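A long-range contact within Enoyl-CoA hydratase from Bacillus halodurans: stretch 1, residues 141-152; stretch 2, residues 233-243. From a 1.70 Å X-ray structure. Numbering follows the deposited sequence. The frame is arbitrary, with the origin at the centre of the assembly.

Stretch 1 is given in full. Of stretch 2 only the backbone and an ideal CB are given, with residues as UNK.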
ATOM      1  N   MET A 141       9.624  -2.967  25.955  1.00 30.10           N
ATOM      2  CA  MET A 141       8.595  -3.038  27.002  1.00 30.65           C
ATOM      3  C   MET A 141       7.992  -4.453  27.092  1.00 31.09           C
ATOM      4  O   MET A 141       7.431  -4.845  28.114  1.00 28.77           O
ATOM      5  CB  MET A 141       7.481  -1.992  26.770  1.00 30.28           C
ATOM      6  CG  MET A 141       7.945  -0.520  26.684  1.00 34.29           C
ATOM      7  SD  MET A 141       6.665   0.633  26.065  1.00 33.93           S
ATOM      8  CE  MET A 141       5.503   0.513  27.401  1.00 29.71           C
ATOM      9  N   GLY A 142       8.115  -5.226  26.018  1.00 27.90           N
ATOM     10  CA  GLY A 142       7.530  -6.553  25.992  1.00 30.44           C
ATOM     11  C   GLY A 142       6.026  -6.521  25.777  1.00 30.07           C
ATOM     12  O   GLY A 142       5.313  -7.448  26.166  1.00 28.79           O
ATOM     13  N   ILE A 143       5.532  -5.456  25.148  1.00 26.28           N
ATOM     14  CA  ILE A 143       4.116  -5.398  24.810  1.00 25.34           C
ATOM     15  C   ILE A 143       3.867  -5.297  23.306  1.00 26.65           C
ATOM     16  O   ILE A 143       4.795  -5.077  22.525  1.00 27.48           O
ATOM     17  CB  ILE A 143       3.413  -4.252  25.521  1.00 31.81           C
ATOM     18  CG1 ILE A 143       4.022  -2.918  25.095  1.00 28.76           C
ATOM     19  CG2 ILE A 143       3.513  -4.441  27.039  1.00 26.89           C
ATOM     20  CD1 ILE A 143       3.168  -1.732  25.490  1.00 28.54           C
ATOM     21  N   SER A 144       2.609  -5.484  22.911  1.00 27.60           N
ATOM     22  CA  SER A 144       2.215  -5.372  21.504  1.00 26.50           C
ATOM     23  C   SER A 144       1.753  -3.948  21.217  1.00 25.97           C
ATOM     24  O   SER A 144       1.433  -3.200  22.137  1.00 25.09           O
ATOM     25  CB  SER A 144       1.099  -6.359  21.184  1.00 25.25           C
ATOM     26  OG  SER A 144       0.129  -6.369  22.227  1.00 30.95           O
ATOM     27  N   PRO A 145       1.722  -3.562  19.936  1.00 23.67           N
ATOM     28  CA  PRO A 145       1.324  -2.184  19.631  1.00 24.03           C
ATOM     29  C   PRO A 145      -0.164  -2.005  19.858  1.00 27.60           C
ATOM     30  O   PRO A 145      -0.948  -2.908  19.559  1.00 28.14           O
ATOM     31  CB  PRO A 145       1.626  -2.043  18.137  1.00 22.13           C
ATOM     32  CG  PRO A 145       2.465  -3.244  17.778  1.00 25.40           C
ATOM     33  CD  PRO A 145       2.095  -4.319  18.731  1.00 24.43           C
ATOM     34  N   ASP A 146      -0.543  -0.848  20.385  1.00 22.76           N
ATOM     35  CA  ASP A 146      -1.940  -0.555  20.628  1.00 21.40           C
ATOM     36  C   ASP A 146      -2.310   0.843  20.133  1.00 22.72           C
ATOM     37  O   ASP A 146      -1.518   1.491  19.431  1.00 22.48           O
ATOM     38  CB  ASP A 146      -2.245  -0.696  22.120  1.00 25.11           C
ATOM     39  CG  ASP A 146      -1.547   0.366  22.951  1.00 27.71           C
ATOM     40  OD1 ASP A 146      -0.673   1.080  22.400  1.00 26.14           O
ATOM     41  OD2 ASP A 146      -1.870   0.491  24.148  1.00 27.57           O
ATOM     42  N   LEU A 147      -3.519   1.283  20.486  1.00 23.44           N
ATOM     43  CA  LEU A 147      -4.077   2.565  20.036  1.00 20.78           C
ATOM     44  C   LEU A 147      -4.011   2.743  18.520  1.00 22.59           C
ATOM     45  O   LEU A 147      -3.817   3.852  18.012  1.00 21.25           O
ATOM     46  CB  LEU A 147      -3.401   3.726  20.757  1.00 22.65           C
ATOM     47  CG  LEU A 147      -3.426   3.542  22.278  1.00 24.99           C
ATOM     48  CD1 LEU A 147      -2.973   4.825  22.972  1.00 22.72           C
ATOM     49  CD2 LEU A 147      -4.808   3.137  22.770  1.00 24.07           C
ATOM     50  N   GLY A 148      -4.189   1.634  17.806  1.00 18.92           N
ATOM     51  CA  GLY A 148      -4.197   1.650  16.348  1.00 22.20           C
ATOM     52  C   GLY A 148      -2.849   1.477  15.670  1.00 19.78           C
ATOM     53  O   GLY A 148      -2.780   1.370  14.440  1.00 21.65           O
ATOM     54  N   ALA A 149      -1.770   1.450  16.444  1.00 20.18           N
ATOM     55  CA  ALA A 149      -0.433   1.424  15.865  1.00 18.40           C
ATOM     56  C   ALA A 149      -0.227   0.203  14.941  1.00 19.20           C
ATOM     57  O   ALA A 149       0.466   0.295  13.912  1.00 20.70           O
ATOM     58  CB  ALA A 149       0.620   1.448  16.962  1.00 19.53           C
ATOM     59  N   SER A 150      -0.833  -0.927  15.306  1.00 22.25           N
ATOM     60  CA  SER A 150      -0.714  -2.128  14.475  1.00 20.06           C
ATOM     61  C   SER A 150      -1.473  -2.013  13.155  1.00 22.12           C
ATOM     62  O   SER A 150      -1.181  -2.751  12.213  1.00 23.45           O
ATOM     63  CB  SER A 150      -1.142  -3.395  15.237  1.00 22.00           C
ATOM     64  OG  SER A 150      -2.556  -3.503  15.321  1.00 23.97           O
ATOM     65  N   TYR A 151      -2.440  -1.095  13.090  1.00 20.35           N
ATOM     66  CA  TYR A 151      -3.168  -0.801  11.852  1.00 21.27           C
ATOM     67  C   TYR A 151      -2.424   0.267  11.025  1.00 19.78           C
ATOM     68  O   TYR A 151      -2.143   0.095   9.838  1.00 21.88           O
ATOM     69  CB  TYR A 151      -4.589  -0.303  12.180  1.00 22.94           C
ATOM     70  CG  TYR A 151      -5.384   0.071  10.955  1.00 24.12           C
ATOM     71  CD1 TYR A 151      -6.080  -0.899  10.239  1.00 25.64           C
ATOM     72  CD2 TYR A 151      -5.424   1.390  10.497  1.00 24.27           C
ATOM     73  CE1 TYR A 151      -6.795  -0.570   9.114  1.00 27.53           C
ATOM     74  CE2 TYR A 151      -6.129   1.732   9.367  1.00 25.17           C
ATOM     75  CZ  TYR A 151      -6.810   0.746   8.677  1.00 25.85           C
ATOM     76  OH  TYR A 151      -7.513   1.068   7.540  1.00 26.61           O
ATOM     77  N   PHE A 152      -2.084   1.378  11.676  1.00 22.25           N
ATOM     78  CA  PHE A 152      -1.524   2.502  10.943  1.00 19.53           C
ATOM     79  C   PHE A 152      -0.083   2.346  10.514  1.00 20.49           C
ATOM     80  O   PHE A 152       0.245   2.667   9.378  1.00 20.83           O
ATOM     81  CB  PHE A 152      -1.697   3.816  11.719  1.00 18.56           C
ATOM     82  CG  PHE A 152      -3.119   4.266  11.804  1.00 21.32           C
ATOM     83  CD1 PHE A 152      -3.735   4.823  10.696  1.00 21.71           C
ATOM     84  CD2 PHE A 152      -3.840   4.135  12.991  1.00 21.84           C
ATOM     85  CE1 PHE A 152      -5.043   5.250  10.756  1.00 22.05           C
ATOM     86  CE2 PHE A 152      -5.161   4.549  13.061  1.00 22.32           C
ATOM     87  CZ  PHE A 152      -5.767   5.105  11.939  1.00 21.48           C
ATOM     88  N   UNK A 233      -8.887  -6.284  18.536  1.00 26.92           N
ATOM     89  CA  UNK A 233      -7.829  -7.276  18.628  1.00 24.51           C
ATOM     90  C   UNK A 233      -6.619  -6.778  19.413  1.00 24.86           C
ATOM     91  O   UNK A 233      -6.049  -7.512  20.213  1.00 23.80           O
ATOM     92  CB  UNK A 233      -7.394  -7.697  17.223  1.00 24.51           C
ATOM     93  N   UNK A 234      -6.221  -5.530  19.188  1.00 20.64           N
ATOM     94  CA  UNK A 234      -5.111  -4.969  19.942  1.00 22.75           C
ATOM     95  C   UNK A 234      -5.429  -5.035  21.435  1.00 22.97           C
ATOM     96  O   UNK A 234      -4.561  -5.332  22.258  1.00 24.50           O
ATOM     97  CB  UNK A 234      -4.830  -3.529  19.508  1.00 22.75           C
ATOM     98  N   UNK A 235      -6.677  -4.730  21.765  1.00 23.26           N
ATOM     99  CA  UNK A 235      -7.132  -4.749  23.156  1.00 25.32           C
ATOM    100  C   UNK A 235      -6.919  -6.138  23.754  1.00 25.25           C
ATOM    101  O   UNK A 235      -6.287  -6.282  24.801  1.00 25.31           O
ATOM    102  CB  UNK A 235      -8.605  -4.346  23.251  1.00 25.32           C
ATOM    103  N   UNK A 236      -7.405  -7.165  23.060  1.00 26.04           N
ATOM    104  CA  UNK A 236      -7.310  -8.522  23.588  1.00 27.10           C
ATOM    105  C   UNK A 236      -5.864  -8.974  23.731  1.00 28.61           C
ATOM    106  O   UNK A 236      -5.519  -9.628  24.714  1.00 29.04           O
ATOM    107  CB  UNK A 236      -8.071  -9.494  22.684  1.00 27.10           C
ATOM    108  N   UNK A 237      -5.015  -8.630  22.757  1.00 29.29           N
ATOM    109  CA  UNK A 237      -3.616  -9.052  22.812  1.00 24.98           C
ATOM    110  C   UNK A 237      -2.873  -8.360  23.945  1.00 25.30           C
ATOM    111  O   UNK A 237      -2.049  -8.969  24.617  1.00 27.98           O
ATOM    112  CB  UNK A 237      -2.920  -8.765  21.480  1.00 24.98           C
ATOM    113  N   UNK A 238      -3.145  -7.075  24.144  1.00 24.89           N
ATOM    114  CA  UNK A 238      -2.440  -6.330  25.182  1.00 24.37           C
ATOM    115  C   UNK A 238      -2.881  -6.799  26.568  1.00 28.89           C
ATOM    116  O   UNK A 238      -2.066  -6.914  27.475  1.00 28.53           O
ATOM    117  CB  UNK A 238      -2.685  -4.828  25.025  1.00 24.37           C
ATOM    118  N   UNK A 239      -4.169  -7.076  26.716  1.00 26.70           N
ATOM    119  CA  UNK A 239      -4.703  -7.506  28.009  1.00 27.48           C
ATOM    120  C   UNK A 239      -4.101  -8.847  28.392  1.00 31.87           C
ATOM    121  O   UNK A 239      -3.773  -9.090  29.559  1.00 33.01           O
ATOM    122  CB  UNK A 239      -6.230  -7.597  27.969  1.00 27.48           C
ATOM    123  N   UNK A 240      -3.954  -9.714  27.396  1.00 29.31           N
ATOM    124  CA  UNK A 240      -3.376 -11.033  27.607  1.00 28.98           C
ATOM    125  C   UNK A 240      -1.911 -10.913  28.019  1.00 31.30           C
ATOM    126  O   UNK A 240      -1.432 -11.663  28.854  1.00 31.17           O
ATOM    127  CB  UNK A 240      -3.508 -11.885  26.343  1.00 28.98           C
ATOM    128  N   UNK A 241      -1.189  -9.962  27.433  1.00 28.21           N
ATOM    129  CA  UNK A 241       0.218  -9.804  27.774  1.00 27.44           C
ATOM    130  C   UNK A 241       0.402  -9.192  29.174  1.00 30.95           C
ATOM    131  O   UNK A 241       1.372  -9.493  29.872  1.00 31.27           O
ATOM    132  CB  UNK A 241       0.911  -8.933  26.725  1.00 27.44           C
ATOM    133  N   UNK A 242      -0.524  -8.331  29.575  1.00 28.17           N
ATOM    134  CA  UNK A 242      -0.412  -7.664  30.879  1.00 30.90           C
ATOM    135  C   UNK A 242      -0.710  -8.616  32.044  1.00 31.72           C
ATOM    136  O   UNK A 242      -0.554  -8.251  33.211  1.00 34.84           O
ATOM    137  CB  UNK A 242      -1.364  -6.467  30.936  1.00 30.90           C
ATOM    138  N   UNK A 243      -1.115  -9.841  31.715  1.00 37.54           N
ATOM    139  CA  UNK A 243      -1.352 -10.878  32.721  1.00 36.59           C
ATOM    140  C   UNK A 243      -0.094 -11.710  32.938  1.00 40.26           C
ATOM    141  O   UNK A 243      -0.038 -12.544  33.843  1.00 37.86           O
ATOM    142  CB  UNK A 243      -2.516 -11.779  32.303  1.00 36.59           C
TER

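Most of stretch 2 is helix, and it runs past the extended segment 143-146 of stretch 1 and the turn that follows, so only some positions face stretch 1.

At position 233 the ideal CB has nothing of stretch 1 within 5.5 Å, and little constrains the side chain; Gln 233 makes no contact.

At 234 the CB points toward stretch 1, 3.9 Å from Pro 145 O and 4.8 Å from Ser 150 OG. Beyond it lies the type I' turn from Asp 146 to Ala 149, leading into a helix whose N-terminus offers free amides. A side chain long enough to bring an acceptor there would suit: glutamate, whose charge also matches the helix N-terminus, or glutamine. The residue is Glu 234, extended at chi2 (t). Gly 148 N donates to Glu 234 OE1 at 2.8 Å, while Glu 234 OE2 accepts from Ser 150 N at 3.0 Å and from Ser 150 OG at 2.6 Å. One water accepts from Leu 147 N (2.8 Å to its O) and donates to Glu 234 OE1 (2.9 Å from the same O), serving an amide whose direct angle to the carboxylate is poor.

Positions 235 and 236 find no stretch 1 atom near their CB and could take many residues; they are Thr 235 and Glu 236.

The CB of 237 points toward stretch 1, 3.9 Å from Ser 144 OG. A small residue would fit, as would a longer one able to turn aside. Glu 237 does the latter: CB stays by the serine and the carboxylate leads away.

At 238 the CB points sideways, 4.3 Å from Ser 144 OG, with Ile 143 and Asp 146 within reach of a medium-sized side chain. Leucine, isoleucine or methionine would suit. In Leu 238, CD1 packs 3.7 Å from Ile 143 CB, and CD2 lies 3.4 Å from Asp 146 OD2.

Positions 239 and 240 are out of reach, leaving their choice open; they are Val 239 and Ala 240.

Position 241 points toward stretch 1, its CB 4.7 Å from Gly 142 O and 5.1 Å from Ile 143 CA. An aliphatic side chain could cover this backbone. Leu 241 does so, with CD1 4.1 Å from Ile 143 CA and 3.4 Å from Ser 144 OG.

At 242 the CB points sideways with nothing close, so a long or large side chain is needed to reach Ile 143; methionine or an aromatic would serve. Phe 242 brings CE1 to 3.6 Å from Ile 143 CG2, which meets the ring obliquely.

Position 243 is out of reach, and Lys 243 extends without touching stretch 1.

Stretch 2 233-243: QETEELVALFK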
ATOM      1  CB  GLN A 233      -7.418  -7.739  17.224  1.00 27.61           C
ATOM      2  CG  GLN A 233      -8.477  -8.583  16.543  1.00 30.37           C
ATOM      3  CD  GLN A 233      -8.855  -9.798  17.380  1.00 39.20           C
ATOM      4  OE1 GLN A 233      -7.988 -10.484  17.927  1.00 40.13           O
ATOM      5  NE2 GLN A 233     -10.156 -10.058  17.495  1.00 42.14           N
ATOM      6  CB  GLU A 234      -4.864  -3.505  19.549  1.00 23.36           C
ATOM      7  CG  GLU A 234      -4.318  -3.320  18.130  1.00 21.50           C
ATOM      8  CD  GLU A 234      -4.083  -1.857  17.812  1.00 24.51           C
ATOM      9  OE1 GLU A 234      -4.645  -1.010  18.542  1.00 22.73           O
ATOM     10  OE2 GLU A 234      -3.347  -1.560  16.842  1.00 24.22           O
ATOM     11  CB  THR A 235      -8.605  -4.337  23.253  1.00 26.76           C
ATOM     12  OG1 THR A 235      -8.753  -3.001  22.751  1.00 28.42           O
ATOM     13  CG2 THR A 235      -9.099  -4.393  24.710  1.00 26.80           C
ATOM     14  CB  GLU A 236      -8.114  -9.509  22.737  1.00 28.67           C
ATOM     15  CG  GLU A 236      -9.596  -9.193  22.695  1.00 29.84           C
ATOM     16  CD  GLU A 236     -10.240  -9.187  24.082  1.00 31.03           C
ATOM     17  OE1 GLU A 236      -9.810  -9.979  24.949  1.00 33.78           O
ATOM     18  OE2 GLU A 236     -11.174  -8.395  24.297  1.00 34.04           O
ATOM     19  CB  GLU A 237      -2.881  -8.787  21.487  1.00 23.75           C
ATOM     20  CG  GLU A 237      -3.429  -9.545  20.277  1.00 25.47           C
ATOM     21  CD  GLU A 237      -3.293 -11.064  20.388  1.00 29.52           C
ATOM     22  OE1 GLU A 237      -2.399 -11.559  21.113  1.00 28.71           O
ATOM     23  OE2 GLU A 237      -4.082 -11.763  19.718  1.00 33.32           O
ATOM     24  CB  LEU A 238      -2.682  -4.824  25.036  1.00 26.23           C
ATOM     25  CG  LEU A 238      -1.724  -3.958  25.856  1.00 30.58           C
ATOM     26  CD1 LEU A 238      -0.287  -4.185  25.411  1.00 32.59           C
ATOM     27  CD2 LEU A 238      -2.089  -2.480  25.764  1.00 32.06           C
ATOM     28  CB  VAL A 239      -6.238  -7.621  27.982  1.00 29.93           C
ATOM     29  CG1 VAL A 239      -6.740  -8.431  29.197  1.00 35.16           C
ATOM     30  CG2 VAL A 239      -6.874  -6.240  27.955  1.00 31.80           C
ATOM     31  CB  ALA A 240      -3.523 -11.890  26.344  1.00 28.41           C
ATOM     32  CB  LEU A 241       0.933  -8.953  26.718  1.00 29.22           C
ATOM     33  CG  LEU A 241       1.285  -9.662  25.414  1.00 29.32           C
ATOM     34  CD1 LEU A 241       1.594  -8.640  24.314  1.00 26.48           C
ATOM     35  CD2 LEU A 241       2.468 -10.613  25.622  1.00 28.62           C
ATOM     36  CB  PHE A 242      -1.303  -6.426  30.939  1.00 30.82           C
ATOM     37  CG  PHE A 242      -0.585  -5.162  30.587  1.00 34.28           C
ATOM     38  CD1 PHE A 242      -0.159  -4.934  29.289  1.00 31.02           C
ATOM     39  CD2 PHE A 242      -0.329  -4.197  31.554  1.00 32.68           C
ATOM     40  CE1 PHE A 242       0.508  -3.779  28.957  1.00 31.07           C
ATOM     41  CE2 PHE A 242       0.345  -3.031  31.229  1.00 33.28           C
ATOM     42  CZ  PHE A 242       0.764  -2.820  29.931  1.00 32.86           C
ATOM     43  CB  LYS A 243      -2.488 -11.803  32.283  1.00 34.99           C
ATOM     44  CG  LYS A 243      -3.843 -11.132  32.179  1.00 41.17           C
ATOM     45  CD  LYS A 243      -4.924 -12.162  31.886  1.00 46.13           C
ATOM     46  CE  LYS A 243      -6.285 -11.502  31.716  1.00 52.23           C
ATOM     47  NZ  LYS A 243      -7.349 -12.484  31.348  1.00 53.39           N
TER
HETATM   48  O   HOH W   1      -1.901  -4.696  21.576  1.00 25.56           O
HETATM   49  O   HOH W   2      -5.594  -0.473  21.256  1.00 23.89           O
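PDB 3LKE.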